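Local structure of DUF3822 family protein (Bacteroides thetaiotaomicron VPI-5482, 3HRG) at residues A[102-107]-A[123-128]; A[76-81]-A[117-122]; A[14-19]-A[245-250]. The protein is of unknown function but has an actin-like ATPase fold, so nucleotide binding is conceivable although not established. All blocks are in the same frame, centred on the assembly; numbering follows the deposited sequence. Where two conformers were deposited one is given.

Contact 1: residues A[102-107]-A[123-128]; sequences RENEIV and IDKSTY
I106 and I123 form an antiparallel hydrogen-bonded pair at the open end of the beta hairpin 105-112/117-124, where the second strand passes into helix 125-134. I106 N donates to I123 O at 2.9 Å, nearly straight (N-H...O 177°), and I123 N answers to I106 O. E105 and D124 follow as a non-hydrogen-bonded pair with diverging side chains. Beyond them N104 O accepts K125 N at 2.9 Å, the donor standing well above its carbonyl plane, which ties the first turn of the helix to the loop.

N104 CG is anti to the backbone N (chi1 -162°), and its amide reaches the helix start: ND2 donates to S126 OG at 3.2 Å. The same ND2 also faces D124 OD1, but at 2.5 Å the modelled separation is doubtfully short. On the isoleucine side, I106 CD1 touches Y128 CD2 at 3.5 Å, the two side chains crossing at about a right angle, and K125 CG lies beside the same methyl.

Further out, Y96 and R77 hold the E105 carboxylate, while helix 48-58 touches D124, S126 and T127. D124 is the N-cap: its OD2 accepts T127 N at 3.0 Å, from above the carboxylate plane.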
ATOM      1  N   ARG A 102      -5.501 -20.277   2.454  1.00 20.65           N
ATOM      2  CA  ARG A 102      -4.232 -20.502   1.774  1.00 21.78           C
ATOM      3  C   ARG A 102      -3.221 -21.027   2.788  1.00 22.80           C
ATOM      4  O   ARG A 102      -2.960 -20.383   3.800  1.00 23.71           O
ATOM      5  CB  ARG A 102      -3.803 -19.180   1.168  1.00 22.08           C
ATOM      6  CG  ARG A 102      -2.573 -19.216   0.379  1.00 21.70           C
ATOM      7  CD  ARG A 102      -2.285 -17.876  -0.209  1.00 21.55           C
ATOM      8  NE  ARG A 102      -3.221 -17.452  -1.254  1.00 20.10           N
ATOM      9  CZ  ARG A 102      -2.983 -16.438  -2.093  1.00 18.75           C
ATOM     10  NH1 ARG A 102      -1.867 -15.723  -2.020  1.00 18.91           N
ATOM     11  NH2 ARG A 102      -3.853 -16.146  -3.033  1.00 19.17           N
ATOM     12  N   GLU A 103      -2.621 -22.175   2.516  1.00 24.36           N
ATOM     13  CA  GLU A 103      -1.696 -22.793   3.479  1.00 25.39           C
ATOM     14  C   GLU A 103      -0.354 -22.063   3.682  1.00 25.33           C
ATOM     15  O   GLU A 103       0.070 -21.900   4.830  1.00 25.99           O
ATOM     16  CB  GLU A 103      -1.464 -24.267   3.108  1.00 26.24           C
ATOM     17  CG  GLU A 103      -0.759 -25.144   4.182  1.00 28.57           C
ATOM     18  CD  GLU A 103      -1.585 -25.372   5.466  1.00 32.15           C
ATOM     19  OE1 GLU A 103      -2.739 -24.888   5.585  1.00 33.87           O
ATOM     20  OE2 GLU A 103      -1.069 -26.074   6.371  1.00 34.57           O
ATOM     21  N   ASN A 104       0.296 -21.565   2.632  1.00 24.49           N
ATOM     22  CA  ASN A 104       1.590 -20.913   2.839  1.00 24.09           C
ATOM     23  C   ASN A 104       1.428 -19.416   3.108  1.00 22.56           C
ATOM     24  O   ASN A 104       2.127 -18.598   2.509  1.00 23.06           O
ATOM     25  CB  ASN A 104       2.529 -21.159   1.653  1.00 24.54           C
ATOM     26  CG  ASN A 104       4.010 -20.891   2.012  1.00 27.32           C
ATOM     27  OD1 ASN A 104       4.577 -21.578   2.890  1.00 31.79           O
ATOM     28  ND2 ASN A 104       4.641 -19.933   1.324  1.00 25.90           N
ATOM     29  N   GLU A 105       0.480 -19.055   3.981  1.00 20.86           N
ATOM     30  CA  GLU A 105       0.210 -17.656   4.315  1.00 19.67           C
ATOM     31  C   GLU A 105       0.153 -17.441   5.820  1.00 18.84           C
ATOM     32  O   GLU A 105      -0.401 -18.246   6.535  1.00 18.69           O
ATOM     33  CB  GLU A 105      -1.127 -17.202   3.700  1.00 19.52           C
ATOM     34  CG  GLU A 105      -1.497 -15.734   3.956  1.00 17.31           C
ATOM     35  CD  GLU A 105      -2.727 -15.310   3.187  1.00 16.40           C
ATOM     36  OE1 GLU A 105      -3.797 -15.968   3.286  1.00 13.27           O
ATOM     37  OE2 GLU A 105      -2.640 -14.287   2.461  1.00 13.40           O
ATOM     38  N   ILE A 106       0.740 -16.341   6.271  1.00 18.55           N
ATOM     39  CA  ILE A 106       0.700 -15.898   7.660  1.00 18.14           C
ATOM     40  C   ILE A 106      -0.213 -14.650   7.703  1.00 16.92           C
ATOM     41  O   ILE A 106      -0.129 -13.791   6.815  1.00 17.12           O
ATOM     42  CB  ILE A 106       2.113 -15.559   8.178  1.00 18.79           C
ATOM     43  CG1 ILE A 106       2.925 -16.837   8.351  1.00 20.09           C
ATOM     44  CG2 ILE A 106       2.072 -14.834   9.509  1.00 19.87           C
ATOM     45  CD1 ILE A 106       4.344 -16.542   8.808  1.00 21.43           C
ATOM     46  N   VAL A 107      -1.065 -14.551   8.712  1.00 15.45           N
ATOM     47  CA  VAL A 107      -1.936 -13.387   8.886  1.00 14.87           C
ATOM     48  C   VAL A 107      -1.357 -12.471   9.977  1.00 14.78           C
ATOM     49  O   VAL A 107      -1.077 -12.926  11.083  1.00 14.50           O
ATOM     50  CB  VAL A 107      -3.349 -13.802   9.224  1.00 15.13           C
ATOM     51  CG1 VAL A 107      -4.215 -12.538   9.481  1.00 14.19           C
ATOM     52  CG2 VAL A 107      -3.943 -14.676   8.086  1.00 15.17           C
ATOM     53  N   ILE A 123       0.684 -12.453   4.373  1.00 14.36           N
ATOM     54  CA  ILE A 123       2.016 -12.412   3.799  1.00 14.78           C
ATOM     55  C   ILE A 123       2.432 -13.858   3.533  1.00 15.02           C
ATOM     56  O   ILE A 123       2.145 -14.771   4.336  1.00 14.80           O
ATOM     57  CB  ILE A 123       3.028 -11.685   4.719  1.00 15.24           C
ATOM     58  CG1 ILE A 123       4.406 -11.544   4.039  1.00 16.38           C
ATOM     59  CG2 ILE A 123       3.181 -12.426   6.063  1.00 14.25           C
ATOM     60  CD1 ILE A 123       5.415 -10.785   4.916  1.00 16.77           C
ATOM     61  N   ASP A 124       3.071 -14.100   2.394  1.00 15.75           N
ATOM     62  CA  ASP A 124       3.535 -15.442   2.082  1.00 16.83           C
ATOM     63  C   ASP A 124       4.495 -15.903   3.200  1.00 16.27           C
ATOM     64  O   ASP A 124       5.403 -15.155   3.581  1.00 15.88           O
ATOM     65  CB  ASP A 124       4.217 -15.429   0.733  1.00 17.59           C
ATOM     66  CG  ASP A 124       4.831 -16.739   0.400  1.00 20.86           C
ATOM     67  OD1 ASP A 124       4.106 -17.770   0.209  1.00 26.26           O
ATOM     68  OD2 ASP A 124       6.056 -16.740   0.365  1.00 22.07           O
ATOM     69  N   LYS A 125       4.310 -17.109   3.712  1.00 15.89           N
ATOM     70  CA  LYS A 125       5.125 -17.603   4.829  1.00 16.11           C
ATOM     71  C   LYS A 125       6.605 -17.784   4.493  1.00 15.35           C
ATOM     72  O   LYS A 125       7.447 -17.513   5.325  1.00 14.56           O
ATOM     73  CB  LYS A 125       4.548 -18.901   5.384  1.00 16.72           C
ATOM     74  CG  LYS A 125       5.297 -19.484   6.551  1.00 18.68           C
ATOM     75  CD  LYS A 125       4.458 -20.596   7.235  1.00 22.42           C
ATOM     76  CE  LYS A 125       5.242 -21.251   8.380  1.00 24.23           C
ATOM     77  NZ  LYS A 125       4.442 -22.314   9.102  1.00 26.89           N
ATOM     78  N   SER A 126       6.907 -18.296   3.305  1.00 14.87           N
ATOM     79  CA  SER A 126       8.293 -18.450   2.861  1.00 14.84           C
ATOM     80  C   SER A 126       8.983 -17.075   2.826  1.00 13.93           C
ATOM     81  O   SER A 126      10.147 -16.936   3.216  1.00 13.29           O
ATOM     82  CB  SER A 126       8.347 -19.055   1.462  1.00 14.37           C
ATOM     83  OG  SER A 126       7.788 -20.344   1.453  1.00 18.06           O
ATOM     84  N   THR A 127       8.249 -16.076   2.349  1.00 13.67           N
ATOM     85  CA  THR A 127       8.739 -14.689   2.293  1.00 13.66           C
ATOM     86  C   THR A 127       8.995 -14.149   3.707  1.00 13.26           C
ATOM     87  O   THR A 127      10.069 -13.580   3.963  1.00 12.03           O
ATOM     88  CB  THR A 127       7.788 -13.784   1.482  1.00 13.50           C
ATOM     89  OG1 THR A 127       7.930 -14.110   0.100  1.00 14.91           O
ATOM     90  CG2 THR A 127       8.144 -12.323   1.655  1.00 13.78           C
ATOM     91  N   TYR A 128       8.026 -14.331   4.600  1.00 13.20           N
ATOM     92  CA  TYR A 128       8.180 -13.922   6.002  1.00 13.75           C
ATOM     93  C   TYR A 128       9.389 -14.589   6.684  1.00 13.52           C
ATOM     94  O   TYR A 128      10.177 -13.928   7.344  1.00 14.56           O
ATOM     95  CB  TYR A 128       6.895 -14.200   6.823  1.00 14.22           C
ATOM     96  CG  TYR A 128       7.161 -13.977   8.292  1.00 16.33           C
ATOM     97  CD1 TYR A 128       7.205 -12.687   8.804  1.00 20.70           C
ATOM     98  CD2 TYR A 128       7.461 -15.031   9.138  1.00 18.52           C
ATOM     99  CE1 TYR A 128       7.503 -12.450  10.150  1.00 21.81           C
ATOM    100  CE2 TYR A 128       7.777 -14.800  10.474  1.00 21.40           C
ATOM    101  CZ  TYR A 128       7.782 -13.495  10.961  1.00 22.56           C
ATOM    102  OH  TYR A 128       8.079 -13.236  12.280  1.00 27.05           O
TER

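Contact 2: residues A[76-81]-A[117-122]; sequences KRFTMI and VVIIFG
F78 and M80 pair with F121 and I119 in an antiparallel ladder, with backbone bonds through T79-I120 and I81-V118; the N-to-C directions of 78-81 and 117-122 are 161° apart. Packing is tight along the middle of the ladder, on both faces. The backbones approach to 4.2 Å between F78 CA and F121 CA, and F78 CA lies 3.1 Å from I120 O, a CA-H...O contact. Both phenylalanines hold CG between the backbone N and the carbonyl carbon (chi1 68° in each), and they meet through their CB atoms while the rings lead away from the opposing strand. The edge of the F121 ring has I119 O in its plane. Selenomethionine M80 bends at chi2 (-85°), which carries SE to V117 CG1 at 3.9 Å. I119 CD1 lies against M80 CB at 3.8 Å, the two side chains crossing obliquely. On the other face I81 CG2 meets V118 CB at 3.9 Å, these side chains lying side by side and pointing the same way.

The R77-G122 end is looser. One backbone bond, G122 N to R77 O at 3.1 Å, closes the ladder there, and a water donates to both R77 O and G122 O. R77 CB, the nearest atom of its side chain to 117-122, is 4.7 Å from G122 N; the guanidinium turns to E105 and Q100 O. T79 OG1 is hydrogen-bonded to H99 NE2.

Strand 117-124 is the middle strand of this three-stranded sheet, bonded on its other edge to 105-112. L94 of helix 91-96 covers I81 and I120, whereas strand 181-189 reaches F78 and M80.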
ATOM      1  N   LYS A  76      -3.729  -7.457  -2.602  1.00 13.27           N
ATOM      2  CA  LYS A  76      -5.171  -7.272  -2.390  1.00 13.17           C
ATOM      3  C   LYS A  76      -5.633  -8.013  -1.164  1.00 12.97           C
ATOM      4  O   LYS A  76      -6.806  -7.879  -0.769  1.00 13.26           O
ATOM      5  CB  LYS A  76      -5.989  -7.764  -3.595  1.00 14.04           C
ATOM      6  CG  LYS A  76      -5.935  -9.223  -3.888  1.00 16.81           C
ATOM      7  CD  LYS A  76      -6.700  -9.494  -5.228  1.00 20.65           C
ATOM      8  CE  LYS A  76      -6.110 -10.652  -5.922  1.00 23.06           C
ATOM      9  NZ  LYS A  76      -4.746 -10.273  -6.423  1.00 24.51           N
ATOM     10  N   ARG A  77      -4.743  -8.799  -0.550  1.00 12.19           N
ATOM     11  CA  ARG A  77      -5.119  -9.667   0.566  1.00 12.86           C
ATOM     12  C   ARG A  77      -5.035  -8.952   1.895  1.00 13.21           C
ATOM     13  O   ARG A  77      -4.142  -9.197   2.680  1.00 12.49           O
ATOM     14  CB  ARG A  77      -4.291 -10.947   0.548  1.00 12.50           C
ATOM     15  CG  ARG A  77      -4.566 -11.778  -0.737  1.00 12.53           C
ATOM     16  CD  ARG A  77      -3.838 -13.071  -0.803  1.00 14.21           C
ATOM     17  NE  ARG A  77      -4.277 -13.974   0.255  1.00 13.33           N
ATOM     18  CZ  ARG A  77      -5.375 -14.736   0.215  1.00 14.58           C
ATOM     19  NH1 ARG A  77      -6.200 -14.751  -0.837  1.00 15.37           N
ATOM     20  NH2 ARG A  77      -5.656 -15.503   1.248  1.00 14.91           N
ATOM     21  N   PHE A  78      -5.989  -8.042   2.101  1.00 12.98           N
ATOM     22  CA  PHE A  78      -6.101  -7.298   3.352  1.00 12.96           C
ATOM     23  C   PHE A  78      -7.568  -7.034   3.600  1.00 13.01           C
ATOM     24  O   PHE A  78      -8.398  -7.040   2.673  1.00 13.27           O
ATOM     25  CB  PHE A  78      -5.326  -5.959   3.392  1.00 12.94           C
ATOM     26  CG  PHE A  78      -5.877  -4.895   2.459  1.00 13.61           C
ATOM     27  CD1 PHE A  78      -6.890  -4.030   2.861  1.00 13.90           C
ATOM     28  CD2 PHE A  78      -5.403  -4.804   1.182  1.00 12.81           C
ATOM     29  CE1 PHE A  78      -7.374  -3.067   2.006  1.00 14.96           C
ATOM     30  CE2 PHE A  78      -5.884  -3.842   0.312  1.00 13.89           C
ATOM     31  CZ  PHE A  78      -6.901  -2.984   0.726  1.00 14.90           C
ATOM     32  N   THR A  79      -7.880  -6.816   4.872  1.00 14.11           N
ATOM     33  CA  THR A  79      -9.222  -6.534   5.324  1.00 13.80           C
ATOM     34  C   THR A  79      -9.183  -5.452   6.404  1.00 14.01           C
ATOM     35  O   THR A  79      -8.377  -5.524   7.334  1.00 13.48           O
ATOM     36  CB  THR A  79      -9.844  -7.778   5.934  1.00 14.63           C
ATOM     37  OG1 THR A  79     -10.092  -8.739   4.911  1.00 16.82           O
ATOM     38  CG2 THR A  79     -11.177  -7.423   6.649  1.00 16.01           C
HETATM   39  N   MSE A  80     -10.044  -4.452   6.278  1.00 13.51           N
HETATM   40  CA  MSE A  80     -10.107  -3.383   7.260  1.00 13.19           C
HETATM   41  C   MSE A  80     -11.235  -3.634   8.236  1.00 13.18           C
HETATM   42  O   MSE A  80     -12.320  -4.019   7.821  1.00 11.92           O
HETATM   43  CB  MSE A  80     -10.308  -2.034   6.568  1.00 12.94           C
HETATM   44  CG  MSE A  80     -10.326  -0.822   7.508  1.00 13.07           C
HETATM   45 SE   MSE A  80     -12.019  -0.406   8.327  0.75  9.97          SE
HETATM   46  CE  MSE A  80     -13.011   0.178   6.757  1.00 14.58           C
ATOM     47  N   ILE A  81     -10.956  -3.422   9.530  1.00 12.77           N
ATOM     48  CA  ILE A  81     -11.997  -3.540  10.549  0.50 12.59           C
ATOM     49  C   ILE A  81     -11.855  -2.356  11.525  1.00 12.46           C
ATOM     50  O   ILE A  81     -10.749  -1.941  11.883  1.00 12.96           O
ATOM     51  CB  ILE A  81     -11.991  -4.907  11.285  0.50 12.37           C
ATOM     52  CG1 ILE A  81     -13.285  -5.090  12.100  0.50 13.04           C
ATOM     53  CG2 ILE A  81     -10.752  -5.067  12.131  0.50 11.94           C
ATOM     54  CD1 ILE A  81     -13.249  -6.332  12.949  0.50 14.64           C
ATOM     55  N   VAL A 117      -8.809   2.304  13.133  1.00 14.48           N
ATOM     56  CA  VAL A 117      -9.012   1.134  12.317  1.00 14.55           C
ATOM     57  C   VAL A 117      -7.837   0.179  12.418  1.00 14.07           C
ATOM     58  O   VAL A 117      -6.727   0.544  12.886  1.00 13.53           O
ATOM     59  CB  VAL A 117      -9.231   1.453  10.814  1.00 15.66           C
ATOM     60  CG1 VAL A 117     -10.416   2.414  10.563  1.00 15.38           C
ATOM     61  CG2 VAL A 117      -7.982   2.013  10.198  1.00 15.80           C
ATOM     62  N   VAL A 118      -8.093  -1.047  11.984  1.00 12.91           N
ATOM     63  CA  VAL A 118      -7.071  -2.095  11.927  1.00 12.46           C
ATOM     64  C   VAL A 118      -7.070  -2.676  10.561  1.00 12.99           C
ATOM     65  O   VAL A 118      -8.125  -2.881   9.987  1.00 12.84           O
ATOM     66  CB  VAL A 118      -7.379  -3.204  12.938  1.00 12.75           C
ATOM     67  CG1 VAL A 118      -6.341  -4.391  12.837  1.00 12.29           C
ATOM     68  CG2 VAL A 118      -7.431  -2.628  14.314  1.00 11.64           C
ATOM     69  N   ILE A 119      -5.882  -2.950  10.025  1.00 12.64           N
ATOM     70  CA  ILE A 119      -5.728  -3.592   8.743  1.00 12.81           C
ATOM     71  C   ILE A 119      -5.121  -4.974   9.037  1.00 12.94           C
ATOM     72  O   ILE A 119      -4.030  -5.054   9.623  1.00 12.26           O
ATOM     73  CB  ILE A 119      -4.773  -2.826   7.814  1.00 12.86           C
ATOM     74  CG1 ILE A 119      -5.325  -1.418   7.499  1.00 12.59           C
ATOM     75  CG2 ILE A 119      -4.519  -3.642   6.489  1.00 13.41           C
ATOM     76  CD1 ILE A 119      -6.594  -1.429   6.669  1.00 15.08           C
ATOM     77  N   ILE A 120      -5.869  -6.031   8.686  1.00 12.66           N
ATOM     78  CA  ILE A 120      -5.471  -7.427   8.827  1.00 12.56           C
ATOM     79  C   ILE A 120      -4.990  -7.819   7.433  1.00 13.27           C
ATOM     80  O   ILE A 120      -5.677  -7.539   6.460  1.00 15.13           O
ATOM     81  CB  ILE A 120      -6.614  -8.320   9.290  1.00 11.66           C
ATOM     82  CG1 ILE A 120      -7.290  -7.777  10.559  1.00 12.49           C
ATOM     83  CG2 ILE A 120      -6.084  -9.719   9.524  1.00 11.41           C
ATOM     84  CD1 ILE A 120      -8.663  -8.489  10.919  1.00 11.35           C
ATOM     85  N   PHE A 121      -3.793  -8.408   7.329  1.00 13.26           N
ATOM     86  CA  PHE A 121      -3.188  -8.672   6.016  1.00 13.72           C
ATOM     87  C   PHE A 121      -2.382  -9.978   5.977  1.00 13.27           C
ATOM     88  O   PHE A 121      -1.833 -10.432   6.963  1.00 12.49           O
ATOM     89  CB  PHE A 121      -2.318  -7.469   5.572  1.00 13.74           C
ATOM     90  CG  PHE A 121      -1.068  -7.244   6.397  1.00 14.83           C
ATOM     91  CD1 PHE A 121      -1.113  -6.530   7.593  1.00 13.30           C
ATOM     92  CD2 PHE A 121       0.166  -7.732   5.970  1.00 14.73           C
ATOM     93  CE1 PHE A 121       0.042  -6.315   8.355  1.00 14.60           C
ATOM     94  CE2 PHE A 121       1.319  -7.517   6.731  1.00 13.89           C
ATOM     95  CZ  PHE A 121       1.249  -6.795   7.921  1.00 13.60           C
ATOM     96  N   GLY A 122      -2.328 -10.566   4.798  1.00 13.56           N
ATOM     97  CA  GLY A 122      -1.614 -11.812   4.621  1.00 13.57           C
ATOM     98  C   GLY A 122      -0.236 -11.568   4.041  1.00 14.31           C
ATOM     99  O   GLY A 122      -0.011 -10.593   3.316  1.00 13.81           O
TER
HETATM  100  O   HOH W   1      -1.514  -8.615   2.111  1.00 16.13           O

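Contact 3: residues A[14-19]-A[245-250]; sequences SIRLST and ANNIDM
R16 on strand 12-17 and D249 on helix 248-255 meet in a salt bridge, R16 NE to D249 OD2 at 3.1 Å, described here for one of two deposited arginine conformers. The contact links the first five-stranded sheet of the actin-like fold to the C-terminal helix, which follows the last strand of the second.

R16 starts extended, CG anti to the backbone N (chi1 175°), and then bends at chi3 (57°), which turns NE to the carboxylate. CD lies almost as near, 3.2 Å from D249 OD2, so the oxygen sits against the bend of the chain. D249 CG takes the crowded position between the backbone N and the carbonyl carbon, and its carboxylate plane is 64° from the guanidinium. N247 OD1 stands 3.3 Å from R16 NH2, at an angle too poor for a hydrogen bond.

Selenomethionine M250 bends at chi2, then extends. Its SE touches S14 CB at 3.9 Å and its CE reaches S14 O at 3.5 Å, while S23 and S25 of strand 22-28 adjoin the same side chain. An alanine in place of D249 would probably leave R16 NE without its charged mate and the guanidinium freer to turn.

Charge pairing therefore joins strand to helix at one point, with a buried carboxylate likely to be stabilised as an anion by R16, while M250 adds van der Waals contact with S14, its methyl against a backbone oxygen.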
ATOM      1  N   SER A  14      13.408   1.001   3.980  1.00 11.97           N
ATOM      2  CA  SER A  14      11.993   0.664   3.729  1.00 12.29           C
ATOM      3  C   SER A  14      11.965  -0.135   2.448  1.00 12.70           C
ATOM      4  O   SER A  14      12.624   0.231   1.461  1.00 12.97           O
ATOM      5  CB  SER A  14      11.099   1.879   3.653  1.00 12.47           C
ATOM      6  OG  SER A  14      11.092   2.569   4.879  1.00 12.62           O
ATOM      7  N   ILE A  15      11.245  -1.248   2.501  1.00 12.73           N
ATOM      8  CA  ILE A  15      11.140  -2.194   1.414  1.00 12.89           C
ATOM      9  C   ILE A  15       9.701  -2.396   1.038  1.00 12.52           C
ATOM     10  O   ILE A  15       8.894  -2.741   1.915  1.00 12.34           O
ATOM     11  CB  ILE A  15      11.683  -3.585   1.838  1.00 13.09           C
ATOM     12  CG1 ILE A  15      13.173  -3.524   2.249  1.00 13.97           C
ATOM     13  CG2 ILE A  15      11.543  -4.606   0.697  1.00 12.69           C
ATOM     14  CD1 ILE A  15      13.736  -4.821   2.798  1.00 13.90           C
ATOM     15  N   ARG A  16       9.368  -2.197  -0.245  1.00 12.67           N
ATOM     16  CA  ARG A  16       8.004  -2.431  -0.736  0.50 12.85           C
ATOM     17  C   ARG A  16       8.044  -3.651  -1.631  1.00 12.63           C
ATOM     18  O   ARG A  16       8.806  -3.660  -2.616  1.00 12.53           O
ATOM     19  CB  ARG A  16       7.436  -1.258  -1.538  0.50 13.12           C
ATOM     20  CG  ARG A  16       6.038  -1.573  -2.144  0.50 14.32           C
ATOM     21  CD  ARG A  16       5.391  -0.376  -2.799  0.50 16.52           C
ATOM     22  NE  ARG A  16       6.217   0.222  -3.847  0.50 17.07           N
ATOM     23  CZ  ARG A  16       6.069  -0.012  -5.152  0.50 18.76           C
ATOM     24  NH1 ARG A  16       5.098  -0.799  -5.599  0.50 19.22           N
ATOM     25  NH2 ARG A  16       6.870   0.584  -6.014  0.50 18.83           N
ATOM     26  N   LEU A  17       7.230  -4.653  -1.300  1.00 12.40           N
ATOM     27  CA  LEU A  17       7.132  -5.878  -2.063  1.00 12.92           C
ATOM     28  C   LEU A  17       5.804  -5.957  -2.805  1.00 12.67           C
ATOM     29  O   LEU A  17       4.732  -5.731  -2.239  1.00 12.23           O
ATOM     30  CB  LEU A  17       7.269  -7.121  -1.172  1.00 13.10           C
ATOM     31  CG  LEU A  17       8.529  -7.208  -0.306  1.00 14.68           C
ATOM     32  CD1 LEU A  17       8.491  -8.469   0.525  1.00 15.91           C
ATOM     33  CD2 LEU A  17       9.802  -7.121  -1.141  1.00 13.80           C
ATOM     34  N   SER A  18       5.886  -6.221  -4.092  1.00 13.05           N
ATOM     35  CA  SER A  18       4.703  -6.414  -4.897  1.00 13.92           C
ATOM     36  C   SER A  18       5.062  -7.276  -6.082  1.00 14.80           C
ATOM     37  O   SER A  18       6.234  -7.468  -6.408  1.00 14.52           O
ATOM     38  CB  SER A  18       4.142  -5.079  -5.391  1.00 14.23           C
ATOM     39  OG  SER A  18       4.861  -4.613  -6.487  1.00 15.69           O
ATOM     40  N   THR A  19       4.039  -7.785  -6.746  1.00 15.85           N
ATOM     41  CA  THR A  19       4.251  -8.582  -7.942  1.00 16.79           C
ATOM     42  C   THR A  19       4.723  -7.712  -9.131  1.00 17.43           C
ATOM     43  O   THR A  19       5.242  -8.246 -10.085  1.00 18.38           O
ATOM     44  CB  THR A  19       2.970  -9.316  -8.322  1.00 16.97           C
ATOM     45  OG1 THR A  19       1.948  -8.343  -8.511  1.00 16.81           O
ATOM     46  CG2 THR A  19       2.552 -10.291  -7.211  1.00 16.39           C
ATOM     47  N   ALA A 245       2.320  11.016  -9.273  1.00 16.61           N
ATOM     48  CA  ALA A 245       1.530  10.070 -10.084  1.00 17.37           C
ATOM     49  C   ALA A 245       1.959   8.600  -9.892  1.00 17.72           C
ATOM     50  O   ALA A 245       1.350   7.694 -10.465  1.00 17.88           O
ATOM     51  CB  ALA A 245       1.592  10.460 -11.580  1.00 17.30           C
ATOM     52  N   ASN A 246       3.004   8.368  -9.102  1.00 18.16           N
ATOM     53  CA  ASN A 246       3.492   7.036  -8.832  1.00 18.57           C
ATOM     54  C   ASN A 246       4.258   7.039  -7.515  1.00 19.03           C
ATOM     55  O   ASN A 246       4.582   8.102  -6.966  1.00 19.07           O
ATOM     56  CB  ASN A 246       4.390   6.543  -9.977  1.00 18.49           C
ATOM     57  N   ASN A 247       4.509   5.839  -7.001  1.00 19.33           N
ATOM     58  CA  ASN A 247       5.287   5.633  -5.777  1.00 19.53           C
ATOM     59  C   ASN A 247       4.885   6.480  -4.555  1.00 19.55           C
ATOM     60  O   ASN A 247       5.727   6.888  -3.750  1.00 19.33           O
ATOM     61  CB  ASN A 247       6.773   5.816  -6.134  1.00 19.60           C
ATOM     62  CG  ASN A 247       7.215   4.860  -7.242  1.00 20.04           C
ATOM     63  OD1 ASN A 247       7.003   3.649  -7.147  1.00 20.44           O
ATOM     64  ND2 ASN A 247       7.838   5.401  -8.292  1.00 20.32           N
ATOM     65  N   ILE A 248       3.577   6.706  -4.412  1.00 19.83           N
ATOM     66  CA  ILE A 248       3.027   7.486  -3.285  1.00 19.92           C
ATOM     67  C   ILE A 248       3.235   6.773  -1.913  1.00 19.92           C
ATOM     68  O   ILE A 248       3.304   7.434  -0.857  1.00 19.49           O
ATOM     69  CB  ILE A 248       1.526   7.849  -3.561  1.00 20.11           C
ATOM     70  CG1 ILE A 248       1.036   8.924  -2.596  1.00 20.45           C
ATOM     71  CG2 ILE A 248       0.626   6.601  -3.531  1.00 19.44           C
ATOM     72  CD1 ILE A 248      -0.338   9.470  -2.988  1.00 20.34           C
ATOM     73  N   ASP A 249       3.334   5.434  -1.964  1.00 19.92           N
ATOM     74  CA  ASP A 249       3.582   4.550  -0.805  1.00 20.12           C
ATOM     75  C   ASP A 249       4.729   4.953   0.125  1.00 19.62           C
ATOM     76  O   ASP A 249       4.572   4.915   1.350  1.00 19.51           O
ATOM     77  CB  ASP A 249       3.910   3.134  -1.298  1.00 20.41           C
ATOM     78  CG  ASP A 249       5.147   3.102  -2.228  1.00 21.78           C
ATOM     79  OD1 ASP A 249       5.102   3.658  -3.339  1.00 21.65           O
ATOM     80  OD2 ASP A 249       6.187   2.539  -1.842  1.00 25.66           O
HETATM   81  N   MSE A 250       5.880   5.305  -0.464  1.00 19.19           N
HETATM   82  CA  MSE A 250       7.089   5.693   0.292  1.00 18.74           C
HETATM   83  C   MSE A 250       6.881   7.104   0.827  1.00 19.28           C
HETATM   84  O   MSE A 250       7.323   7.415   1.947  1.00 19.32           O
HETATM   85  CB  MSE A 250       8.368   5.660  -0.571  1.00 18.08           C
HETATM   86  CG  MSE A 250       8.884   4.291  -1.050  1.00 15.48           C
HETATM   87 SE   MSE A 250       9.420   3.058   0.372  0.75  7.84          SE
HETATM   88  CE  MSE A 250      10.256   1.627  -0.685  1.00  6.70           C
TER

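Contact 2 is the buried one, contact 1 lies at the surface and contact 3 is partly buried between the first sheet and the C-terminal helix. Contacts 1 and 2 share strand 117-124 as it runs between its two neighbours, and they touch directly: V107 CG1 packs on I120 CG2 at 3.4 Å. Their chemistry follows their place, with apolar side chains filling the ladder of contact 2 and polar capping gathering where strand 117-124 passes into helix 125-134 in contact 1. Contact 3 has neither ladder nor cap and relies on one ion pair plus selenomethionine packing. It touches contact 1 through L17 and T127, but stays about 7 Å from contact 2 at the nearest atoms.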